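Local coordinates for protein serine protease inhibitor 2 (Anopheles gambiae, PDB 3PZF) that inhibits clip-domain serine proteases by forming a covalent complex, thereby preventing phenoloxidase activation and restraining melanization in mosquito hemolymph, at residues R162-V167 and F334-T340; H37-V42 and F290-E294; F25-V30 and L43-K49. All coordinates share one frame; numbering follows the deposited sequence.

Contact 1: R162-V167 and F334-T340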
loop_
_atom_site.group_PDB
_atom_site.type_symbol
_atom_site.label_atom_id
_atom_site.label_comp_id
_atom_site.label_asym_id
_atom_site.label_seq_id
_atom_site.Cartn_x
_atom_site.Cartn_y
_atom_site.Cartn_z
ATOM N N ARG A 162 0.897 3.928 -15.542
ATOM C CA ARG A 162 -0.180 3.157 -14.922
ATOM C C ARG A 162 -1.113 4.123 -14.227
ATOM O O ARG A 162 -2.324 3.922 -14.216
ATOM C CB ARG A 162 0.375 2.140 -13.923
ATOM C CG ARG A 162 -0.689 1.300 -13.189
ATOM C CD ARG A 162 -1.609 0.532 -14.141
ATOM N NE ARG A 162 -2.630 -0.207 -13.387
ATOM C CZ ARG A 162 -3.742 0.341 -12.898
ATOM N NH1 ARG A 162 -3.996 1.635 -13.111
ATOM N NH2 ARG A 162 -4.608 -0.405 -12.224
ATOM N N LEU A 163 -0.526 5.175 -13.653
ATOM C CA LEU A 163 -1.273 6.251 -13.015
ATOM C C LEU A 163 -0.886 7.545 -13.732
ATOM O O LEU A 163 0.291 7.758 -14.030
ATOM C CB LEU A 163 -0.892 6.392 -11.529
ATOM C CG LEU A 163 -0.972 5.150 -10.632
ATOM C CD1 LEU A 163 -0.495 5.479 -9.224
ATOM C CD2 LEU A 163 -2.401 4.570 -10.627
ATOM N N ARG A 164 -1.869 8.411 -13.966
ATOM C CA ARG A 164 -1.703 9.578 -14.826
ATOM C C ARG A 164 -1.891 10.894 -14.087
ATOM O O ARG A 164 -1.469 11.933 -14.567
ATOM C CB ARG A 164 -2.730 9.530 -15.960
ATOM C CG ARG A 164 -2.638 8.318 -16.870
ATOM C CD ARG A 164 -1.428 8.400 -17.786
ATOM N NE ARG A 164 -1.381 7.274 -18.717
ATOM C CZ ARG A 164 -0.798 7.311 -19.912
ATOM N NH1 ARG A 164 -0.210 8.424 -20.339
ATOM N NH2 ARG A 164 -0.810 6.234 -20.686
ATOM N N GLU A 165 -2.554 10.867 -12.937
ATOM C CA GLU A 165 -2.781 12.105 -12.205
ATOM C C GLU A 165 -3.167 11.811 -10.782
ATOM O O GLU A 165 -3.681 10.733 -10.462
ATOM C CB GLU A 165 -3.892 12.940 -12.846
ATOM C CG GLU A 165 -5.277 12.351 -12.656
ATOM C CD GLU A 165 -5.558 11.212 -13.624
ATOM O OE1 GLU A 165 -6.220 10.218 -13.230
ATOM O OE2 GLU A 165 -5.122 11.322 -14.791
ATOM N N ILE A 166 -2.941 12.791 -9.927
ATOM C CA ILE A 166 -3.249 12.618 -8.530
ATOM C C ILE A 166 -3.809 13.892 -7.906
ATOM O O ILE A 166 -4.463 13.831 -6.876
ATOM C CB ILE A 166 -2.009 12.129 -7.775
ATOM C CG1 ILE A 166 -2.373 11.685 -6.361
ATOM C CG2 ILE A 166 -0.934 13.221 -7.722
ATOM C CD1 ILE A 166 -1.240 10.879 -5.693
ATOM N N VAL A 167 -3.590 15.045 -8.532
ATOM C CA VAL A 167 -4.116 16.282 -7.964
ATOM C C VAL A 167 -4.775 17.148 -9.039
ATOM O O VAL A 167 -4.512 16.996 -10.224
ATOM C CB VAL A 167 -3.017 17.135 -7.269
ATOM C CG1 VAL A 167 -2.378 16.387 -6.092
ATOM C CG2 VAL A 167 -1.959 17.587 -8.283
ATOM N N PHE A 334 -0.580 13.194 -0.286
ATOM C CA PHE A 334 -1.400 12.425 -1.226
ATOM C C PHE A 334 -0.734 11.083 -1.502
ATOM O O PHE A 334 0.490 11.007 -1.648
ATOM C CB PHE A 334 -1.555 13.174 -2.555
ATOM C CG PHE A 334 -2.332 14.472 -2.460
ATOM C CD1 PHE A 334 -3.720 14.465 -2.396
ATOM C CD2 PHE A 334 -1.675 15.691 -2.492
ATOM C CE1 PHE A 334 -4.432 15.655 -2.327
ATOM C CE2 PHE A 334 -2.377 16.887 -2.414
ATOM C CZ PHE A 334 -3.759 16.865 -2.342
ATOM N N GLN A 335 -1.529 10.014 -1.587
ATOM C CA GLN A 335 -0.989 8.744 -2.031
ATOM C C GLN A 335 -1.917 8.165 -3.087
ATOM O O GLN A 335 -3.144 8.267 -2.964
ATOM C CB GLN A 335 -0.894 7.732 -0.870
ATOM C CG GLN A 335 -0.410 6.380 -1.347
ATOM C CD GLN A 335 -0.121 5.376 -0.219
ATOM O OE1 GLN A 335 1.038 5.110 0.129
ATOM N NE2 GLN A 335 -1.173 4.771 0.302
ATOM N N LYS A 336 -1.356 7.582 -4.134
ATOM C CA LYS A 336 -2.206 6.876 -5.107
ATOM C C LYS A 336 -1.545 5.561 -5.487
ATOM O O LYS A 336 -0.320 5.454 -5.540
ATOM C CB LYS A 336 -2.438 7.715 -6.358
ATOM C CG LYS A 336 -3.447 7.081 -7.359
ATOM C CD LYS A 336 -3.920 8.178 -8.397
ATOM C CE LYS A 336 -5.123 7.692 -9.223
ATOM N NZ LYS A 336 -5.717 8.785 -10.125
ATOM N N ALA A 337 -2.376 4.549 -5.733
ATOM C CA ALA A 337 -1.905 3.206 -6.088
ATOM C C ALA A 337 -2.865 2.596 -7.092
ATOM O O ALA A 337 -4.067 2.775 -6.954
ATOM C CB ALA A 337 -1.858 2.324 -4.851
ATOM N N GLY A 338 -2.345 1.867 -8.073
ATOM C CA GLY A 338 -3.215 1.087 -8.959
ATOM C C GLY A 338 -2.942 -0.393 -8.747
ATOM O O GLY A 338 -1.856 -0.777 -8.349
ATOM N N ILE A 339 -3.914 -1.245 -9.017
ATOM C CA ILE A 339 -3.695 -2.692 -8.862
ATOM C C ILE A 339 -4.546 -3.361 -9.925
ATOM O O ILE A 339 -5.640 -2.902 -10.228
ATOM C CB ILE A 339 -4.098 -3.192 -7.474
ATOM C CG1 ILE A 339 -3.695 -4.675 -7.256
ATOM C CG2 ILE A 339 -5.598 -2.950 -7.229
ATOM C CD1 ILE A 339 -2.149 -4.939 -7.220
ATOM N N THR A 340 -4.002 -4.432 -10.493
ATOM C CA THR A 340 -4.698 -5.269 -11.468
ATOM C C THR A 340 -4.407 -6.707 -11.110
ATOM O O THR A 340 -3.285 -7.030 -10.716
ATOM C CB THR A 340 -4.142 -5.014 -12.861
ATOM O OG1 THR A 340 -4.287 -3.619 -13.184
ATOM C CG2 THR A 340 -4.883 -5.889 -13.916
HETATM O O HOH W 1 -4.532 7.949 -12.881
#

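Contact 2: H37-V42 and F290-E294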
loop_
_atom_site.group_PDB
_atom_site.type_symbol
_atom_site.label_atom_id
_atom_site.label_comp_id
_atom_site.label_asym_id
_atom_site.label_seq_id
_atom_site.Cartn_x
_atom_site.Cartn_y
_atom_site.Cartn_z
ATOM N N HIS A 37 -14.543 3.943 3.353
ATOM C CA HIS A 37 -14.796 3.892 1.912
ATOM C C HIS A 37 -15.609 2.656 1.570
ATOM O O HIS A 37 -15.193 1.553 1.892
ATOM C CB HIS A 37 -13.480 3.881 1.128
ATOM C CG HIS A 37 -12.761 5.194 1.151
ATOM N ND1 HIS A 37 -11.971 5.590 2.211
ATOM C CD2 HIS A 37 -12.729 6.213 0.258
ATOM C CE1 HIS A 37 -11.488 6.796 1.972
ATOM N NE2 HIS A 37 -11.936 7.199 0.793
ATOM N N ASN A 38 -16.760 2.846 0.921
ATOM C CA ASN A 38 -17.629 1.736 0.532
ATOM C C ASN A 38 -17.414 1.327 -0.915
ATOM O O ASN A 38 -18.367 1.133 -1.668
ATOM C CB ASN A 38 -19.107 2.136 0.693
ATOM C CG ASN A 38 -19.486 2.441 2.132
ATOM O OD1 ASN A 38 -18.969 1.830 3.070
ATOM N ND2 ASN A 38 -20.404 3.387 2.314
ATOM N N SER A 39 -16.161 1.207 -1.298
ATOM C CA SER A 39 -15.768 1.043 -2.688
ATOM C C SER A 39 -14.557 0.159 -2.639
ATOM O O SER A 39 -14.092 -0.113 -1.551
ATOM C CB SER A 39 -15.357 2.392 -3.267
ATOM O OG SER A 39 -14.323 3.004 -2.476
ATOM N N ASN A 40 -14.022 -0.263 -3.785
ATOM C CA ASN A 40 -12.710 -0.911 -3.782
ATOM C C ASN A 40 -11.701 0.055 -3.212
ATOM O O ASN A 40 -11.820 1.266 -3.390
ATOM C CB ASN A 40 -12.279 -1.322 -5.197
ATOM C CG ASN A 40 -13.256 -2.243 -5.859
ATOM O OD1 ASN A 40 -14.011 -2.942 -5.187
ATOM N ND2 ASN A 40 -13.219 -2.293 -7.183
ATOM N N VAL A 41 -10.683 -0.465 -2.516
ATOM C CA VAL A 41 -9.636 0.373 -1.962
ATOM C C VAL A 41 -8.325 -0.324 -2.247
ATOM O O VAL A 41 -8.266 -1.551 -2.169
ATOM C CB VAL A 41 -9.775 0.537 -0.437
ATOM C CG1 VAL A 41 -8.541 1.301 0.148
ATOM C CG2 VAL A 41 -11.046 1.281 -0.054
ATOM N N VAL A 42 -7.264 0.432 -2.555
ATOM C CA VAL A 42 -5.914 -0.153 -2.533
ATOM C C VAL A 42 -4.953 0.958 -2.072
ATOM O O VAL A 42 -5.079 2.126 -2.471
ATOM C CB VAL A 42 -5.512 -0.737 -3.917
ATOM C CG1 VAL A 42 -5.445 0.355 -4.976
ATOM C CG2 VAL A 42 -4.192 -1.497 -3.851
ATOM N N PHE A 290 -8.174 -1.362 -10.950
ATOM C CA PHE A 290 -8.659 -0.080 -10.449
ATOM C C PHE A 290 -7.529 0.688 -9.779
ATOM O O PHE A 290 -6.426 0.178 -9.579
ATOM C CB PHE A 290 -9.821 -0.271 -9.443
ATOM C CG PHE A 290 -9.403 -0.860 -8.085
ATOM C CD1 PHE A 290 -9.167 -0.051 -6.969
ATOM C CD2 PHE A 290 -9.301 -2.243 -7.920
ATOM C CE1 PHE A 290 -8.805 -0.605 -5.730
ATOM C CE2 PHE A 290 -8.922 -2.804 -6.705
ATOM C CZ PHE A 290 -8.687 -1.995 -5.596
ATOM N N ASP A 291 -7.811 1.935 -9.455
ATOM C CA ASP A 291 -6.866 2.693 -8.674
ATOM C C ASP A 291 -7.595 3.438 -7.566
ATOM O O ASP A 291 -8.825 3.526 -7.535
ATOM C CB ASP A 291 -6.041 3.615 -9.564
ATOM C CG ASP A 291 -6.865 4.463 -10.438
ATOM O OD1 ASP A 291 -7.623 5.296 -9.905
ATOM O OD2 ASP A 291 -6.726 4.316 -11.664
ATOM N N PHE A 292 -6.823 3.984 -6.646
ATOM C CA PHE A 292 -7.413 4.547 -5.449
ATOM C C PHE A 292 -6.446 5.629 -4.994
ATOM O O PHE A 292 -5.243 5.383 -4.889
ATOM C CB PHE A 292 -7.581 3.502 -4.334
ATOM C CG PHE A 292 -8.250 4.057 -3.107
ATOM C CD1 PHE A 292 -9.627 4.247 -3.077
ATOM C CD2 PHE A 292 -7.497 4.463 -2.004
ATOM C CE1 PHE A 292 -10.249 4.791 -1.956
ATOM C CE2 PHE A 292 -8.117 5.014 -0.881
ATOM C CZ PHE A 292 -9.501 5.167 -0.863
ATOM N N SER A 293 -6.969 6.829 -4.816
ATOM C CA SER A 293 -6.169 7.990 -4.436
ATOM C C SER A 293 -6.800 8.593 -3.192
ATOM O O SER A 293 -8.025 8.594 -3.061
ATOM C CB SER A 293 -6.186 9.012 -5.573
ATOM O OG SER A 293 -5.214 10.014 -5.370
ATOM N N GLU A 294 -5.996 9.132 -2.287
ATOM C CA GLU A 294 -6.552 9.753 -1.094
ATOM C C GLU A 294 -5.589 10.783 -0.510
ATOM O O GLU A 294 -4.373 10.614 -0.576
ATOM C CB GLU A 294 -6.881 8.709 -0.022
ATOM C CG GLU A 294 -7.566 9.314 1.205
ATOM C CD GLU A 294 -8.224 8.288 2.097
ATOM O OE1 GLU A 294 -7.676 7.171 2.223
ATOM O OE2 GLU A 294 -9.290 8.595 2.674
HETATM O O HOH W 2 -10.738 8.857 -1.254
HETATM O O HOH W 3 -3.752 4.606 -2.556
#

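Contact 3: F25-V30 and L43-K49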
loop_
_atom_site.group_PDB
_atom_site.type_symbol
_atom_site.label_atom_id
_atom_site.label_comp_id
_atom_site.label_asym_id
_atom_site.label_seq_id
_atom_site.Cartn_x
_atom_site.Cartn_y
_atom_site.Cartn_z
ATOM N N PHE A 25 1.125 -0.547 12.874
ATOM C CA PHE A 25 0.645 0.697 12.278
ATOM C C PHE A 25 -0.087 0.387 10.967
ATOM O O PHE A 25 -1.166 0.908 10.715
ATOM C CB PHE A 25 1.784 1.670 11.979
ATOM C CG PHE A 25 1.327 2.854 11.172
ATOM C CD1 PHE A 25 0.695 3.919 11.786
ATOM C CD2 PHE A 25 1.405 2.831 9.792
ATOM C CE1 PHE A 25 0.220 4.988 11.037
ATOM C CE2 PHE A 25 0.925 3.880 9.035
ATOM C CZ PHE A 25 0.328 4.966 9.661
ATOM N N ASP A 26 0.501 -0.477 10.142
ATOM C CA ASP A 26 -0.099 -0.816 8.829
ATOM C C ASP A 26 -1.553 -1.238 8.981
ATOM O O ASP A 26 -2.442 -0.689 8.308
ATOM C CB ASP A 26 0.680 -1.953 8.158
ATOM C CG ASP A 26 2.173 -1.644 8.047
ATOM O OD1 ASP A 26 2.813 -1.478 9.102
ATOM O OD2 ASP A 26 2.701 -1.620 6.919
ATOM N N LEU A 27 -1.797 -2.219 9.855
ATOM C CA LEU A 27 -3.136 -2.748 10.058
ATOM C C LEU A 27 -4.088 -1.703 10.630
ATOM O O LEU A 27 -5.225 -1.618 10.194
ATOM C CB LEU A 27 -3.088 -3.991 10.945
ATOM C CG LEU A 27 -2.317 -5.145 10.296
ATOM C CD1 LEU A 27 -2.211 -6.376 11.195
ATOM C CD2 LEU A 27 -2.994 -5.515 8.978
ATOM N N MET A 28 -3.625 -0.913 11.593
ATOM C CA MET A 28 -4.432 0.193 12.124
ATOM C C MET A 28 -4.854 1.175 11.025
ATOM O O MET A 28 -6.021 1.558 10.917
ATOM C CB MET A 28 -3.652 0.923 13.239
ATOM C CG MET A 28 -4.367 2.133 13.828
ATOM S SD MET A 28 -3.350 3.061 15.031
ATOM C CE MET A 28 -1.926 3.501 14.042
ATOM N N PHE A 29 -3.920 1.565 10.167
ATOM C CA PHE A 29 -4.216 2.574 9.164
ATOM C C PHE A 29 -5.112 1.995 8.046
ATOM O O PHE A 29 -6.000 2.661 7.530
ATOM C CB PHE A 29 -2.909 3.079 8.546
ATOM C CG PHE A 29 -3.076 4.281 7.673
ATOM C CD1 PHE A 29 -3.340 5.526 8.232
ATOM C CD2 PHE A 29 -2.945 4.177 6.291
ATOM C CE1 PHE A 29 -3.487 6.650 7.418
ATOM C CE2 PHE A 29 -3.073 5.294 5.476
ATOM C CZ PHE A 29 -3.350 6.527 6.044
ATOM N N VAL A 30 -4.838 0.766 7.662
ATOM C CA VAL A 30 -5.669 0.080 6.664
ATOM C C VAL A 30 -7.108 0.039 7.156
ATOM O O VAL A 30 -8.041 0.350 6.416
ATOM C CB VAL A 30 -5.157 -1.338 6.401
ATOM C CG1 VAL A 30 -6.281 -2.222 5.851
ATOM C CG2 VAL A 30 -3.979 -1.287 5.406
ATOM N N LEU A 43 -4.056 0.610 -1.161
ATOM C CA LEU A 43 -3.051 1.572 -0.731
ATOM C C LEU A 43 -1.739 0.845 -0.398
ATOM O O LEU A 43 -1.655 -0.391 -0.476
ATOM C CB LEU A 43 -3.571 2.349 0.492
ATOM C CG LEU A 43 -3.693 1.490 1.759
ATOM C CD1 LEU A 43 -3.299 2.331 3.006
ATOM C CD2 LEU A 43 -5.085 0.902 1.936
ATOM N N SER A 44 -0.709 1.604 -0.049
ATOM C CA SER A 44 0.559 0.979 0.334
ATOM C C SER A 44 0.902 1.390 1.765
ATOM O O SER A 44 1.428 2.475 1.987
ATOM C CB SER A 44 1.688 1.376 -0.622
ATOM O OG SER A 44 2.938 0.874 -0.135
ATOM N N PRO A 45 0.576 0.524 2.742
ATOM C CA PRO A 45 0.793 0.934 4.136
ATOM C C PRO A 45 2.267 1.129 4.410
ATOM O O PRO A 45 2.636 2.079 5.096
ATOM C CB PRO A 45 0.232 -0.236 4.965
ATOM C CG PRO A 45 -0.711 -0.985 3.987
ATOM C CD PRO A 45 -0.139 -0.770 2.613
ATOM N N PHE A 46 3.112 0.267 3.868
ATOM C CA PHE A 46 4.556 0.452 4.089
ATOM C C PHE A 46 4.985 1.851 3.573
ATOM O O PHE A 46 5.767 2.555 4.222
ATOM C CB PHE A 46 5.346 -0.630 3.370
ATOM C CG PHE A 46 6.822 -0.365 3.347
ATOM C CD1 PHE A 46 7.550 -0.452 4.516
ATOM C CD2 PHE A 46 7.475 -0.022 2.166
ATOM C CE1 PHE A 46 8.924 -0.191 4.520
ATOM C CE2 PHE A 46 8.866 0.218 2.164
ATOM C CZ PHE A 46 9.569 0.143 3.349
ATOM N N SER A 47 4.466 2.270 2.414
ATOM C CA SER A 47 4.863 3.576 1.863
ATOM C C SER A 47 4.406 4.696 2.763
ATOM O O SER A 47 5.069 5.714 2.865
ATOM C CB SER A 47 4.281 3.763 0.449
ATOM O OG SER A 47 4.927 2.863 -0.448
ATOM N N VAL A 48 3.271 4.528 3.422
ATOM C CA VAL A 48 2.822 5.547 4.364
ATOM C C VAL A 48 3.854 5.695 5.475
ATOM O O VAL A 48 4.146 6.812 5.907
ATOM C CB VAL A 48 1.435 5.250 4.960
ATOM C CG1 VAL A 48 1.040 6.322 5.989
ATOM C CG2 VAL A 48 0.384 5.207 3.855
ATOM N N LYS A 49 4.420 4.584 5.932
ATOM C CA LYS A 49 5.414 4.691 6.999
ATOM C C LYS A 49 6.668 5.411 6.509
ATOM O O LYS A 49 7.281 6.173 7.257
ATOM C CB LYS A 49 5.741 3.313 7.576
ATOM C CG LYS A 49 4.485 2.639 8.129
ATOM C CD LYS A 49 4.863 1.459 9.077
ATOM C CE LYS A 49 5.463 0.273 8.343
ATOM N NZ LYS A 49 5.578 -0.936 9.287
#

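Contact 1: R162-V167 and F334-T340
Lys336 holds CG opposite its backbone N (chi1 -174°) and stays extended from there on, which carries NZ away from strand 332-341 to the backbone of Glu165. The strand belongs to the main sheet of the serpin fold, and 162-167 lies in the loop that follows helix 144-158, over that sheet. The two segments run nearly antiparallel, their end-to-end directions 156° apart. Lys336 NZ donates to Glu165 O at 2.8 Å, tilted 22° from the carbonyl plane, and forms a long salt bridge with Glu165 OE1 at 3.5 Å; a water accepts from NZ and donates to Glu165 OE1. Beside the aliphatic part of the lysine, Ile166 CD1 presses to 3.4 Å from Lys336 CB, tighter than usual for two carbons. Leu163 spreads its two methyls along the strand, with CD1 at Lys336 CG (3.8 Å) and CD2 at Gly338 N (3.7 Å). Arg162 lays a guanidinium face over Gly338 CA, while its NH2 makes weak bonds to Thr340 OG1 and Ile339 O. Its NE forms a salt bridge with Glu347 of the hinge region, which also bonds Thr340 OG1. At the other end, Val167 CG1 sits over the Phe334 ring face, 3.8 Å from the centroid.

Contact 2: H37-V42 and F290-E294
Phe292 turns the edge of its ring into the face of His37 in a T-shaped pair, with centroids 4.9 Å apart and planes at 83°; Phe292 CZ stands over the centre of the imidazole. In Phe292, CG lies opposite the backbone N (chi1 -177°), and the ring reaches out from strand 277-295 toward the loop that leads from helix 24-35 into strand 41-43.

Val41 and Asn40 add CH-pi contacts. Val41 CG1 lies over one face of the Phe292 ring, 4.0 Å from its centroid, and the two side chains point the same way. Asn40 CB is centred over a face of Phe290, 3.6 Å from that centroid, while the Asn40 amide oxygen bonds the backbone N of Glu393 and Asn394. Further apolar packing is supplied by Val42 CG1, which reaches Phe290 CE1 at 3.6 Å and Phe292 CB at 3.9 Å, touching both phenylalanines.

The polar links between the segments run through solvent. One water donates to both Val42 O, at 2.8 Å, and Phe292 O, at 2.9 Å, bridging two strands that share no backbone bond. The imidazole is held at both nitrogens, ND1 by Ile33 O and NE2 by another water, which also donates to Ser293 O, and this should limit its rotation and keep its face turned to Phe292.

The strands belong to different sheets of the serpin fold, 41-43 pairing with 386-392 and 277-295 with 332-341. Their adhesion is consistent with mainly dispersion and ring electrostatics, with one shared water satisfying Val42 O and Phe292 O.

Contact 3: F25-V30 and L43-K49
Helices 24-35 and 45-58, the first two of the chain, cross steeply where Asp26, Phe25 and Phe29 of one meet Pro45, Val48 and Lys49 of the other. The short axes pass 9.4 Å apart at 109°. Across this crossing a salt bridge forms: Lys49 NZ donates to Asp26 OD1 at 2.8 Å, and OD1 receives it on its syn lone pair. The lysine reaches it by bending at chi3 (-70°), so that its tip swings toward the acid while the methylenes nearer its backbone stay on Phe25. Those methylenes slide past the phenylalanine in the opposite direction, with Lys49 CG 3.5 Å from Phe25 CD2. The other carboxylate oxygen, Asp26 OD2, rests against Pro45 CB at 3.4 Å. It faces the first turn of helix 45-58, an N-terminal end whose partial positive charge would probably favour the ionised carboxylate in this buried setting.

In serpins this N-terminal part of the second helix lies behind the main sheet, in the region known as the shutter, and here Gln335 of strand 332-341 packs against Leu43, Ser44, Ser47 and Val48. Ser44 is the N-cap: its OG accepts from Ser47 N and also from Ser47 OG, the latter at 2.8 Å, while bonding Leu387 O of strand 386-392 as well.

The rest of the contact is apolar. Val48 divides its methyls: CG1 meets the edge of Phe25, 3.9 Å from CE2, and also lies over a face of Phe29, offset toward its rim, while CG2 comes nearest Phe29, at CE2. Leu43 CD1 closes on the edge of Phe29, 3.8 Å from CD2. Farther along the first helix, Val30 CG2 meets Pro45 CG at 3.6 Å, and both side chains also touch Ala389.

How the contacts relate
Contacts 2 and 3 interleave along the chain, 25-30, 37-42 and 43-49 following closely and 290-294 lying far beyond; contact 3 closes before contact 1 opens, and contacts 1 and 2 alternate. Centres of contacts 1 and 2 are about 10 Å apart, joined directly because strands 277-295 and 332-341 are sheet neighbours. The centre of contact 3 lies about 14 Å from that of contact 2 and about 16 Å from that of contact 1, which it touches through Gln335. Contact 1 places a loop on one side of the main sheet, contact 2 strand 41-43 on the other, and contact 3 packs the two helices flanking that strand, in a family that inhibits proteases by inserting the cleaved reactive loop into this sheet.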